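Local atomic coordinates of prenyltransference for protein (Lavandula lanata, PDB entry 5HC8), a protein that catalyses, as a lavandulyl diphosphate synthase of the cis-prenyltransferase family, the head-to-middle condensation of two dimethylallyl diphosphate units into lavandulyl diphosphate. Residues A[15-21]-A[188-194]; A[21-25]-A[194-198]; A[81-85]-A[113-117]. All coordinates share one frame. Numbering follows the deposited sequence.

Contact 1: A[15-21]-A[188-194]; sequences HVAIIID and PDLLIRA. With MG (magnesium ion), chain B; ISY (3-methylbut-3-enylsulfanyl(phosphonooxy)phosphinic acid), chain F; PIS (trihydrogen thiodiphosphate), chain C.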
loop_
_atom_site.group_PDB
_atom_site.type_symbol
_atom_site.label_atom_id
_atom_site.label_comp_id
_atom_site.label_asym_id
_atom_site.label_seq_id
_atom_site.Cartn_x
_atom_site.Cartn_y
_atom_site.Cartn_z
ATOM N N HIS A 15 -7.245 11.930 -8.976
ATOM C CA HIS A 15 -7.370 10.489 -9.320
ATOM C C HIS A 15 -8.108 9.800 -8.204
ATOM O O HIS A 15 -7.668 9.857 -7.028
ATOM C CB HIS A 15 -5.961 9.904 -9.508
ATOM C CG HIS A 15 -5.892 8.454 -9.838
ATOM N ND1 HIS A 15 -4.670 7.797 -9.987
ATOM C CD2 HIS A 15 -6.848 7.517 -10.016
ATOM C CE1 HIS A 15 -4.897 6.517 -10.257
ATOM N NE2 HIS A 15 -6.206 6.336 -10.313
ATOM N N VAL A 16 -9.233 9.156 -8.562
ATOM C CA VAL A 16 -9.974 8.285 -7.615
ATOM C C VAL A 16 -9.907 6.849 -8.117
ATOM O O VAL A 16 -10.169 6.627 -9.333
ATOM C CB VAL A 16 -11.471 8.741 -7.438
ATOM C CG1 VAL A 16 -12.255 7.779 -6.502
ATOM C CG2 VAL A 16 -11.500 10.157 -6.872
ATOM N N ALA A 17 -9.589 5.889 -7.222
ATOM C CA ALA A 17 -9.563 4.498 -7.590
ATOM C C ALA A 17 -10.482 3.718 -6.739
ATOM O O ALA A 17 -10.568 3.946 -5.548
ATOM C CB ALA A 17 -8.138 3.891 -7.493
ATOM N N ILE A 18 -11.102 2.714 -7.342
ATOM C CA ILE A 18 -12.060 1.883 -6.669
ATOM C C ILE A 18 -11.775 0.392 -6.730
ATOM O O ILE A 18 -11.566 -0.162 -7.799
ATOM C CB ILE A 18 -13.480 2.079 -7.275
ATOM C CG1 ILE A 18 -13.885 3.564 -7.182
ATOM C CG2 ILE A 18 -14.483 1.230 -6.532
ATOM C CD1 ILE A 18 -15.261 3.890 -7.756
ATOM N N ILE A 19 -11.724 -0.233 -5.568
ATOM C CA ILE A 19 -11.676 -1.699 -5.450
ATOM C C ILE A 19 -13.065 -2.263 -5.236
ATOM O O ILE A 19 -13.674 -2.069 -4.194
ATOM C CB ILE A 19 -10.742 -2.118 -4.280
ATOM C CG1 ILE A 19 -9.319 -1.627 -4.522
ATOM C CG2 ILE A 19 -10.729 -3.610 -4.034
ATOM C CD1 ILE A 19 -8.366 -1.941 -3.391
ATOM N N ILE A 20 -13.563 -3.008 -6.227
ATOM C CA ILE A 20 -14.880 -3.632 -6.167
ATOM C C ILE A 20 -14.783 -4.978 -5.485
ATOM O O ILE A 20 -13.802 -5.734 -5.652
ATOM C CB ILE A 20 -15.545 -3.721 -7.611
ATOM C CG1 ILE A 20 -14.775 -4.641 -8.533
ATOM C CG2 ILE A 20 -15.602 -2.325 -8.275
ATOM C CD1 ILE A 20 -15.249 -4.614 -9.964
ATOM N N ASP A 21 -15.778 -5.263 -4.657
ATOM C CA ASP A 21 -15.756 -6.445 -3.835
ATOM C C ASP A 21 -17.150 -6.706 -3.284
ATOM O O ASP A 21 -17.988 -5.784 -3.251
ATOM C CB ASP A 21 -14.709 -6.259 -2.713
ATOM C CG ASP A 21 -14.180 -7.590 -2.144
ATOM O OD1 ASP A 21 -14.215 -8.538 -2.937
ATOM O OD2 ASP A 21 -13.845 -7.671 -0.928
ATOM N N PRO A 188 -3.347 7.562 -6.951
ATOM C CA PRO A 188 -4.654 8.030 -6.501
ATOM C C PRO A 188 -4.544 8.953 -5.330
ATOM O O PRO A 188 -3.715 8.747 -4.458
ATOM C CB PRO A 188 -5.431 6.748 -6.131
ATOM C CG PRO A 188 -4.533 5.629 -6.428
ATOM C CD PRO A 188 -3.189 6.101 -6.832
ATOM N N ASP A 189 -5.420 9.972 -5.319
ATOM C CA ASP A 189 -5.625 10.798 -4.152
ATOM C C ASP A 189 -6.509 10.069 -3.135
ATOM O O ASP A 189 -6.380 10.259 -1.902
ATOM C CB ASP A 189 -6.286 12.107 -4.611
ATOM C CG ASP A 189 -5.378 12.877 -5.528
ATOM O OD1 ASP A 189 -4.331 13.318 -5.030
ATOM O OD2 ASP A 189 -5.645 12.901 -6.727
ATOM N N LEU A 190 -7.426 9.270 -3.657
ATOM C CA LEU A 190 -8.449 8.616 -2.840
ATOM C C LEU A 190 -8.648 7.183 -3.376
ATOM O O LEU A 190 -8.805 7.020 -4.568
ATOM C CB LEU A 190 -9.781 9.361 -2.935
ATOM C CG LEU A 190 -11.003 8.743 -2.297
ATOM C CD1 LEU A 190 -10.822 8.626 -0.818
ATOM C CD2 LEU A 190 -12.352 9.486 -2.632
ATOM N N LEU A 191 -8.640 6.198 -2.491
ATOM C CA LEU A 191 -8.813 4.803 -2.861
ATOM C C LEU A 191 -10.027 4.382 -2.070
ATOM O O LEU A 191 -10.040 4.484 -0.850
ATOM C CB LEU A 191 -7.626 3.954 -2.448
ATOM C CG LEU A 191 -7.827 2.436 -2.627
ATOM C CD1 LEU A 191 -7.875 2.110 -4.085
ATOM C CD2 LEU A 191 -6.592 1.747 -2.035
ATOM N N ILE A 192 -11.009 3.886 -2.795
ATOM C CA ILE A 192 -12.217 3.382 -2.221
ATOM C C ILE A 192 -12.252 1.848 -2.295
ATOM O O ILE A 192 -12.109 1.287 -3.344
ATOM C CB ILE A 192 -13.420 3.931 -2.988
ATOM C CG1 ILE A 192 -13.489 5.461 -2.867
ATOM C CG2 ILE A 192 -14.702 3.353 -2.450
ATOM C CD1 ILE A 192 -14.531 6.102 -3.827
ATOM N N ARG A 193 -12.591 1.206 -1.190
ATOM C CA ARG A 193 -12.841 -0.219 -1.234
ATOM C C ARG A 193 -14.148 -0.577 -0.594
ATOM O O ARG A 193 -14.374 -0.287 0.552
ATOM C CB ARG A 193 -11.705 -1.034 -0.600
ATOM C CG ARG A 193 -11.965 -2.544 -0.615
ATOM C CD ARG A 193 -10.752 -3.375 -0.213
ATOM N NE ARG A 193 -11.172 -4.759 -0.246
ATOM C CZ ARG A 193 -10.406 -5.786 -0.596
ATOM N NH1 ARG A 193 -9.112 -5.654 -0.860
ATOM N NH2 ARG A 193 -10.936 -6.984 -0.646
ATOM N N ALA A 194 -14.987 -1.223 -1.405
ATOM C CA ALA A 194 -16.289 -1.675 -1.026
ATOM C C ALA A 194 -16.190 -3.001 -0.313
ATOM O O ALA A 194 -15.194 -3.715 -0.435
ATOM C CB ALA A 194 -17.139 -1.849 -2.249
HETATM MG MG MG B . -13.866 -10.613 -2.654
HETATM P P1 ISY F . -9.391 -10.707 -1.449
HETATM O O2 ISY F . -9.442 -10.470 -3.088
HETATM P P3 ISY F . -10.680 -10.107 -3.996
HETATM O O4 ISY F . -10.556 -9.928 -0.720
HETATM O O5 ISY F . -8.008 -10.372 -0.820
HETATM O O6 ISY F . -9.616 -12.204 -1.283
HETATM O O7 ISY F . -11.920 -10.747 -3.485
HETATM O O8 ISY F . -10.277 -10.380 -5.518
HETATM S S9 ISY F . -10.965 -8.015 -3.673
HETATM C C10 ISY F . -9.765 -7.347 -4.800
HETATM C C11 ISY F . -10.654 -6.744 -5.857
HETATM C C12 ISY F . -10.412 -6.977 -7.321
HETATM C C13 ISY F . -11.306 -6.345 -8.286
HETATM C C14 ISY F . -9.427 -7.980 -7.797
HETATM P P1 PIS C . -16.887 -11.717 -2.559
HETATM O O1 PIS C . -16.923 -11.739 -4.164
HETATM P P2 PIS C . -16.099 -10.875 -5.216
HETATM S S1 PIS C . -14.564 -10.979 -4.625
HETATM O O2 PIS C . -15.892 -10.688 -1.981
HETATM O O3 PIS C . -18.305 -11.460 -2.052
HETATM O O4 PIS C . -16.669 -9.506 -5.089
HETATM O O5 PIS C . -16.318 -13.123 -2.185
HETATM O O6 PIS C . -16.290 -11.622 -6.621
HETATM O O HOH W 1 -13.838 -5.521 0.798
HETATM O O HOH W 2 -13.130 -10.216 -0.784
HETATM O O HOH W 3 -13.735 -12.810 -2.258
#

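Contact 2: A[21-25]-A[194-198]; sequences DGHRK and AAGEQ. With MG (magnesium ion), chain B; PIS (trihydrogen thiodiphosphate), chain C; ISY (3-methylbut-3-enylsulfanyl(phosphonooxy)phosphinic acid), chain F; 61G (2-methylbuta-1,3-diene), chain D.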
loop_
_atom_site.group_PDB
_atom_site.type_symbol
_atom_site.label_atom_id
_atom_site.label_comp_id
_atom_site.label_asym_id
_atom_site.label_seq_id
_atom_site.Cartn_x
_atom_site.Cartn_y
_atom_site.Cartn_z
ATOM N N ASP A 21 -15.778 -5.263 -4.657
ATOM C CA ASP A 21 -15.756 -6.445 -3.835
ATOM C C ASP A 21 -17.150 -6.706 -3.284
ATOM O O ASP A 21 -17.988 -5.784 -3.251
ATOM C CB ASP A 21 -14.709 -6.259 -2.713
ATOM C CG ASP A 21 -14.180 -7.590 -2.144
ATOM O OD1 ASP A 21 -14.215 -8.538 -2.937
ATOM O OD2 ASP A 21 -13.845 -7.671 -0.928
ATOM N N GLY A 22 -17.378 -7.902 -2.763
ATOM C CA GLY A 22 -18.599 -8.194 -2.007
ATOM C C GLY A 22 -19.699 -8.759 -2.901
ATOM O O GLY A 22 -20.837 -8.890 -2.481
ATOM N N HIS A 23 -19.367 -9.122 -4.124
ATOM C CA HIS A 23 -20.399 -9.602 -5.079
ATOM C C HIS A 23 -20.998 -10.943 -4.715
ATOM O O HIS A 23 -22.174 -11.140 -4.862
ATOM C CB HIS A 23 -19.841 -9.698 -6.492
ATOM C CG HIS A 23 -19.355 -8.396 -7.045
ATOM N ND1 HIS A 23 -18.067 -7.935 -6.846
ATOM C CD2 HIS A 23 -19.954 -7.482 -7.830
ATOM C CE1 HIS A 23 -17.913 -6.791 -7.489
ATOM N NE2 HIS A 23 -19.043 -6.499 -8.095
ATOM N N ARG A 24 -20.198 -11.903 -4.322
ATOM C CA ARG A 24 -20.736 -13.181 -3.860
ATOM C C ARG A 24 -21.485 -13.079 -2.521
ATOM O O ARG A 24 -22.552 -13.663 -2.372
ATOM C CB ARG A 24 -19.597 -14.188 -3.810
ATOM C CG ARG A 24 -19.879 -15.517 -3.058
ATOM C CD ARG A 24 -18.637 -16.409 -3.049
ATOM N NE ARG A 24 -17.556 -15.741 -3.801
ATOM C CZ ARG A 24 -17.285 -15.867 -5.104
ATOM N NH1 ARG A 24 -17.968 -16.727 -5.874
ATOM N NH2 ARG A 24 -16.284 -15.144 -5.613
ATOM N N LYS A 25 -20.960 -12.347 -1.550
ATOM C CA LYS A 25 -21.700 -12.053 -0.308
ATOM C C LYS A 25 -23.071 -11.461 -0.620
ATOM O O LYS A 25 -24.085 -11.851 -0.037
ATOM C CB LYS A 25 -20.935 -11.095 0.617
ATOM C CG LYS A 25 -19.625 -11.659 1.190
ATOM C CD LYS A 25 -18.870 -10.635 2.034
ATOM C CE LYS A 25 -17.503 -11.154 2.517
ATOM N NZ LYS A 25 -16.524 -10.034 2.781
ATOM N N ALA A 194 -14.987 -1.223 -1.405
ATOM C CA ALA A 194 -16.289 -1.675 -1.026
ATOM C C ALA A 194 -16.190 -3.001 -0.313
ATOM O O ALA A 194 -15.194 -3.715 -0.435
ATOM C CB ALA A 194 -17.139 -1.849 -2.249
ATOM N N ALA A 195 -17.225 -3.285 0.482
ATOM C CA ALA A 195 -17.465 -4.603 1.094
ATOM C C ALA A 195 -16.731 -4.882 2.444
ATOM O O ALA A 195 -16.722 -6.001 2.925
ATOM C CB ALA A 195 -17.222 -5.752 0.071
ATOM N N GLY A 196 -16.062 -3.915 2.999
ATOM C CA GLY A 196 -15.748 -3.961 4.415
ATOM C C GLY A 196 -14.316 -4.452 4.709
ATOM O O GLY A 196 -13.876 -4.297 5.838
ATOM N N GLU A 197 -13.631 -5.099 3.749
ATOM C CA GLU A 197 -12.263 -5.606 3.991
ATOM C C GLU A 197 -11.314 -4.424 3.946
ATOM O O GLU A 197 -11.490 -3.486 3.110
ATOM C CB GLU A 197 -11.815 -6.693 3.018
ATOM C CG GLU A 197 -12.827 -7.838 2.851
ATOM C CD GLU A 197 -12.997 -8.717 4.087
ATOM O OE1 GLU A 197 -14.003 -9.459 4.099
ATOM O OE2 GLU A 197 -12.198 -8.690 5.045
ATOM N N GLN A 198 -10.272 -4.493 4.778
ATOM C CA GLN A 198 -9.297 -3.428 4.890
ATOM C C GLN A 198 -7.906 -3.975 4.496
ATOM O O GLN A 198 -7.131 -4.398 5.345
ATOM C CB GLN A 198 -9.317 -2.887 6.320
ATOM C CG GLN A 198 -10.619 -2.183 6.658
ATOM C CD GLN A 198 -10.701 -1.934 8.168
ATOM O OE1 GLN A 198 -11.077 -2.830 8.984
ATOM N NE2 GLN A 198 -10.262 -0.837 8.550
HETATM MG MG MG B . -13.866 -10.613 -2.654
HETATM P P1 PIS C . -16.887 -11.717 -2.559
HETATM O O1 PIS C . -16.923 -11.739 -4.164
HETATM P P2 PIS C . -16.099 -10.875 -5.216
HETATM S S1 PIS C . -14.564 -10.979 -4.625
HETATM O O2 PIS C . -15.892 -10.688 -1.981
HETATM O O3 PIS C . -18.305 -11.460 -2.052
HETATM O O4 PIS C . -16.669 -9.506 -5.089
HETATM O O5 PIS C . -16.318 -13.123 -2.185
HETATM O O6 PIS C . -16.290 -11.622 -6.621
HETATM P P1 ISY F . -9.391 -10.707 -1.449
HETATM O O2 ISY F . -9.442 -10.470 -3.088
HETATM P P3 ISY F . -10.680 -10.107 -3.996
HETATM O O4 ISY F . -10.556 -9.928 -0.720
HETATM O O5 ISY F . -8.008 -10.372 -0.820
HETATM O O6 ISY F . -9.616 -12.204 -1.283
HETATM O O7 ISY F . -11.920 -10.747 -3.485
HETATM O O8 ISY F . -10.277 -10.380 -5.518
HETATM S S9 ISY F . -10.965 -8.015 -3.673
HETATM C C10 ISY F . -9.765 -7.347 -4.800
HETATM C C11 ISY F . -10.654 -6.744 -5.857
HETATM C C12 ISY F . -10.412 -6.977 -7.321
HETATM C C13 ISY F . -11.306 -6.345 -8.286
HETATM C C14 ISY F . -9.427 -7.980 -7.797
HETATM C CAC 61G D . -12.958 -9.741 -9.254
HETATM C CAE 61G D . -14.390 -9.204 -9.503
HETATM C CAB 61G D . -14.874 -8.470 -10.725
HETATM C CAD 61G D . -15.289 -9.254 -8.406
HETATM C CAA 61G D . -14.758 -9.927 -7.274
HETATM O O HOH W 1 -13.838 -5.521 0.798
HETATM O O HOH W 2 -13.130 -10.216 -0.784
HETATM O O HOH W 3 -13.735 -12.810 -2.258
#

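Contact 3: A[81-85]-A[113-117]; sequences MRIYE and LPEYL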
loop_
_atom_site.group_PDB
_atom_site.type_symbol
_atom_site.label_atom_id
_atom_site.label_comp_id
_atom_site.label_asym_id
_atom_site.label_seq_id
_atom_site.Cartn_x
_atom_site.Cartn_y
_atom_site.Cartn_z
ATOM N N MET A 81 -15.219 -12.208 -17.834
ATOM C CA MET A 81 -14.649 -11.718 -19.071
ATOM C C MET A 81 -15.751 -11.293 -20.032
ATOM O O MET A 81 -15.625 -10.313 -20.744
ATOM C CB MET A 81 -13.808 -12.802 -19.772
ATOM C CG MET A 81 -12.557 -13.342 -19.083
ATOM S SD MET A 81 -11.425 -12.071 -18.594
ATOM C CE MET A 81 -10.101 -13.112 -17.987
ATOM N N ARG A 82 -16.826 -12.065 -20.096
ATOM C CA ARG A 82 -17.912 -11.786 -21.057
ATOM C C ARG A 82 -18.683 -10.501 -20.664
ATOM O O ARG A 82 -19.015 -9.667 -21.486
ATOM C CB ARG A 82 -18.837 -13.032 -21.094
ATOM C CG ARG A 82 -19.292 -13.511 -22.447
ATOM C CD ARG A 82 -18.253 -14.363 -23.169
ATOM N NE ARG A 82 -17.996 -13.764 -24.489
ATOM C CZ ARG A 82 -17.422 -14.363 -25.539
ATOM N NH1 ARG A 82 -17.034 -15.637 -25.491
ATOM N NH2 ARG A 82 -17.236 -13.666 -26.663
ATOM N N ILE A 83 -18.928 -10.340 -19.371
ATOM C CA ILE A 83 -19.575 -9.183 -18.852
ATOM C C ILE A 83 -18.757 -7.961 -19.135
ATOM O O ILE A 83 -19.334 -6.900 -19.432
ATOM C CB ILE A 83 -19.699 -9.279 -17.351
ATOM C CG1 ILE A 83 -20.818 -10.215 -16.986
ATOM C CG2 ILE A 83 -20.062 -7.937 -16.783
ATOM C CD1 ILE A 83 -20.921 -10.327 -15.472
ATOM N N TYR A 84 -17.425 -8.091 -19.045
ATOM C CA TYR A 84 -16.569 -6.941 -19.311
ATOM C C TYR A 84 -16.596 -6.582 -20.797
ATOM O O TYR A 84 -16.522 -5.416 -21.151
ATOM C CB TYR A 84 -15.126 -7.108 -18.752
ATOM C CG TYR A 84 -15.128 -7.260 -17.232
ATOM C CD1 TYR A 84 -16.166 -6.725 -16.467
ATOM C CD2 TYR A 84 -14.148 -7.985 -16.565
ATOM C CE1 TYR A 84 -16.207 -6.891 -15.117
ATOM C CE2 TYR A 84 -14.201 -8.133 -15.196
ATOM C CZ TYR A 84 -15.226 -7.579 -14.507
ATOM O OH TYR A 84 -15.348 -7.683 -13.126
ATOM N N GLU A 85 -16.658 -7.582 -21.666
ATOM C CA GLU A 85 -16.766 -7.302 -23.093
ATOM C C GLU A 85 -18.035 -6.524 -23.378
ATOM O O GLU A 85 -18.064 -5.544 -24.096
ATOM C CB GLU A 85 -16.827 -8.608 -23.869
ATOM C CG GLU A 85 -16.984 -8.354 -25.373
ATOM C CD GLU A 85 -17.133 -9.641 -26.183
ATOM O OE1 GLU A 85 -16.639 -9.693 -27.321
ATOM O OE2 GLU A 85 -17.698 -10.599 -25.661
ATOM N N LEU A 113 -5.763 -12.000 -21.307
ATOM C CA LEU A 113 -7.211 -12.001 -21.477
ATOM C C LEU A 113 -7.625 -12.710 -22.784
ATOM O O LEU A 113 -6.823 -12.803 -23.690
ATOM C CB LEU A 113 -7.733 -10.575 -21.518
ATOM C CG LEU A 113 -7.263 -9.723 -20.323
ATOM C CD1 LEU A 113 -7.611 -8.282 -20.632
ATOM C CD2 LEU A 113 -7.924 -10.248 -19.038
ATOM N N PRO A 114 -8.879 -13.169 -22.873
ATOM C CA PRO A 114 -9.420 -13.654 -24.145
ATOM C C PRO A 114 -9.308 -12.626 -25.268
ATOM O O PRO A 114 -9.575 -11.396 -25.080
ATOM C CB PRO A 114 -10.899 -13.896 -23.851
ATOM C CG PRO A 114 -11.068 -13.859 -22.381
ATOM C CD PRO A 114 -9.823 -13.299 -21.761
ATOM N N GLU A 115 -8.991 -13.128 -26.462
ATOM C CA GLU A 115 -8.781 -12.253 -27.592
ATOM C C GLU A 115 -9.956 -11.323 -27.782
ATOM O O GLU A 115 -9.763 -10.184 -28.161
ATOM C CB GLU A 115 -8.561 -13.036 -28.898
ATOM C CG GLU A 115 -7.277 -13.848 -28.936
ATOM C CD GLU A 115 -6.056 -13.027 -29.299
ATOM O OE1 GLU A 115 -6.193 -11.822 -29.608
ATOM O OE2 GLU A 115 -4.944 -13.601 -29.288
ATOM N N TYR A 116 -11.167 -11.802 -27.573
ATOM C CA TYR A 116 -12.307 -10.958 -27.750
ATOM C C TYR A 116 -12.345 -9.744 -26.806
ATOM O O TYR A 116 -12.974 -8.707 -27.113
ATOM C CB TYR A 116 -13.615 -11.748 -27.570
ATOM C CG TYR A 116 -13.919 -12.322 -26.197
ATOM C CD1 TYR A 116 -14.471 -11.530 -25.176
ATOM C CD2 TYR A 116 -13.705 -13.673 -25.930
ATOM C CE1 TYR A 116 -14.782 -12.071 -23.927
ATOM C CE2 TYR A 116 -13.997 -14.216 -24.695
ATOM C CZ TYR A 116 -14.537 -13.416 -23.690
ATOM O OH TYR A 116 -14.792 -13.991 -22.465
ATOM N N LEU A 117 -11.773 -9.923 -25.616
ATOM C CA LEU A 117 -11.801 -8.881 -24.579
ATOM C C LEU A 117 -10.722 -7.906 -24.898
ATOM O O LEU A 117 -10.914 -6.670 -24.761
ATOM C CB LEU A 117 -11.573 -9.469 -23.195
ATOM C CG LEU A 117 -11.578 -8.454 -22.007
ATOM C CD1 LEU A 117 -12.698 -7.479 -22.127
ATOM C CD2 LEU A 117 -11.810 -9.205 -20.694
#

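Contact 1: A[15-21]-A[188-194]
The strongest polar interactions gather at the C-terminal ends of the two strands. D21 OD1 binds the magnesium ion at 2.1 Å, while D21 OD2 forms a salt bridge with R193 NH2 at 3.0 Å. The same R193 NH2 donates to ISY O4 (3.0 Å), so one nitrogen ties the metal ligand to the diphosphate end of the substrate analogue; R193 NH1 is held by S201. Water 1 closes the corner, lying 2.8 Å from D21 OD2, 3.0 Å from R193 NE and 2.6 Å from A194 O.

Between strands 15-19 and 190-193 the backbone makes a parallel ladder: A17 N to L190 O (3.0 Å), I192 N to A17 O (2.8 Å), I19 N to I192 O (2.7 Å) and A194 N to I19 O (3.2 Å). The axes come within 4.6 Å at 19°. At the opposite end H15 N donates to D189 OD2 (2.9 Å), and D189 N returns a bond to H15 O (2.8 Å). P188 CB sits 4.0 Å from the H15 ring centroid, a CH-pi contact.

V16, I18, L190 and I192 pack on one sheet face, V16 CG1 reaching I192 CD1 at 3.9 Å. On the other, A17 CB meets L191 CD1 at 3.9 Å and I19 CG2 lies against R193 CG at 3.8 Å. These are neighbouring inner strands of the cis-prenyltransferase parallel sheet, the C-terminal ends of whose strands carry the magnesium and substrate site.

Contact 2: A[21-25]-A[194-198]
D21 opens the segment by pairing metal binding with packing: OD1 is 2.1 Å from the magnesium ion, and D21 CB lies 3.8 Å from A195 CB and 3.4 Å from A194 O. Its OD2, salt-bridged to R193, also accepts from water 1 (2.8 Å), which donates to A194 O (2.6 Å) and accepts from E197 N (3.0 Å), so a single water joins the metal ligand to the facing loop.

G22, the N-cap residue, packs its CA 3.5 Å from A195 CB. With phi/psi of 92/11° a CB here would jam against the preceding carbonyl and fall 2.6 Å from A195 CB, which explains the absence of a side chain. Its N donates to PIS O2 at 3.3 Å.

H23 and R24 turn to the ligand instead of to 194-198. H23 N (2.9 Å) and H23 ND1 (2.7 Å) both donate to PIS O4, and R24 N donates to PIS O1 (3.3 Å). The R24 guanidinium is salt-bridged to E76.

K25 N donates to PIS O3 at 2.8 Å, while its extended side chain spans the gap to form a salt bridge from K25 NZ to E197 OE1 (2.9 Å). E197 also packs on Y239 of the second subunit. The successive amides at the start of helix 23-30 thus cradle the thiodiphosphate in the DGHRK segment, in which the metal-binding aspartate is followed by amides that hold the diphosphate, as in other cis-prenyltransferases.

Contact 3: A[81-85]-A[113-117]
Residues 81-85 are a helical turn within helix 74-89, with E85 N bonded to M81 O at 3.1 Å. Across from them, P114 occupies the N-cap position of helix 115-128, and L117 N donates to P114 O at 2.7 Å in its first turn. The backbones come closest at E85 and L117, whose CA atoms are 5.4 Å apart; the polar bonds found here lie within each segment, and side-chain packing joins the two.

Y116 supplies the most extensive surface. The R82 guanidinium lies flat on its ring, with planes at 4° and R82 CZ 3.6 Å from the Y116 centroid, 14° off the ring normal: a stacked cation-pi pair. R82 NH2 is also salt-bridged to E85 OE2 (3.3 Å), an i to i+3 pair within the helix, and that carboxylate oxygen approaches Y116 CD1 at 3.4 Å.

Away from solvent, the buried M81 fills the inner side. Its SD meets L117 CD2 at 3.6 Å, its CE meets L113 CD2 at 3.7 Å and its CG meets P114 CG at 3.7 Å, while M81 CB is 3.1 Å from Y116 OH. Y84 CB touches L117 CD1 at 4.2 Å, but the Y84 ring leads away to line the pocket of the bound 2-methylbuta-1,3-diene. Here the N-terminal turn of helix 115-128 packs against the side of helix 74-89, a helix that contributes L80 and Y84 to the diene pocket of this cis-prenyltransferase fold.

In the fold
Contacts 1 and 2 are continuous: they share D21 and A194, their centres lie 13 Å apart, and both touch the magnesium ion, ISY and PIS. The strand pair of contact 1 brings D21 and R193 to the C-terminal end of the strands; contact 2 carries the chain on into helix 23-30 beside the thiodiphosphate. Contact 3 stands about 23 Å from each of the other centres, though its nearest atoms come within about 4 Å of contact 1 and 6 Å of contact 2. Its Y84 side chain is, at the nearest atoms, about 3 Å from the diene, which I20 of contact 1 and H23 of contact 2 also line, while D21, R193 and the 22-25 amides hold metal and phosphates.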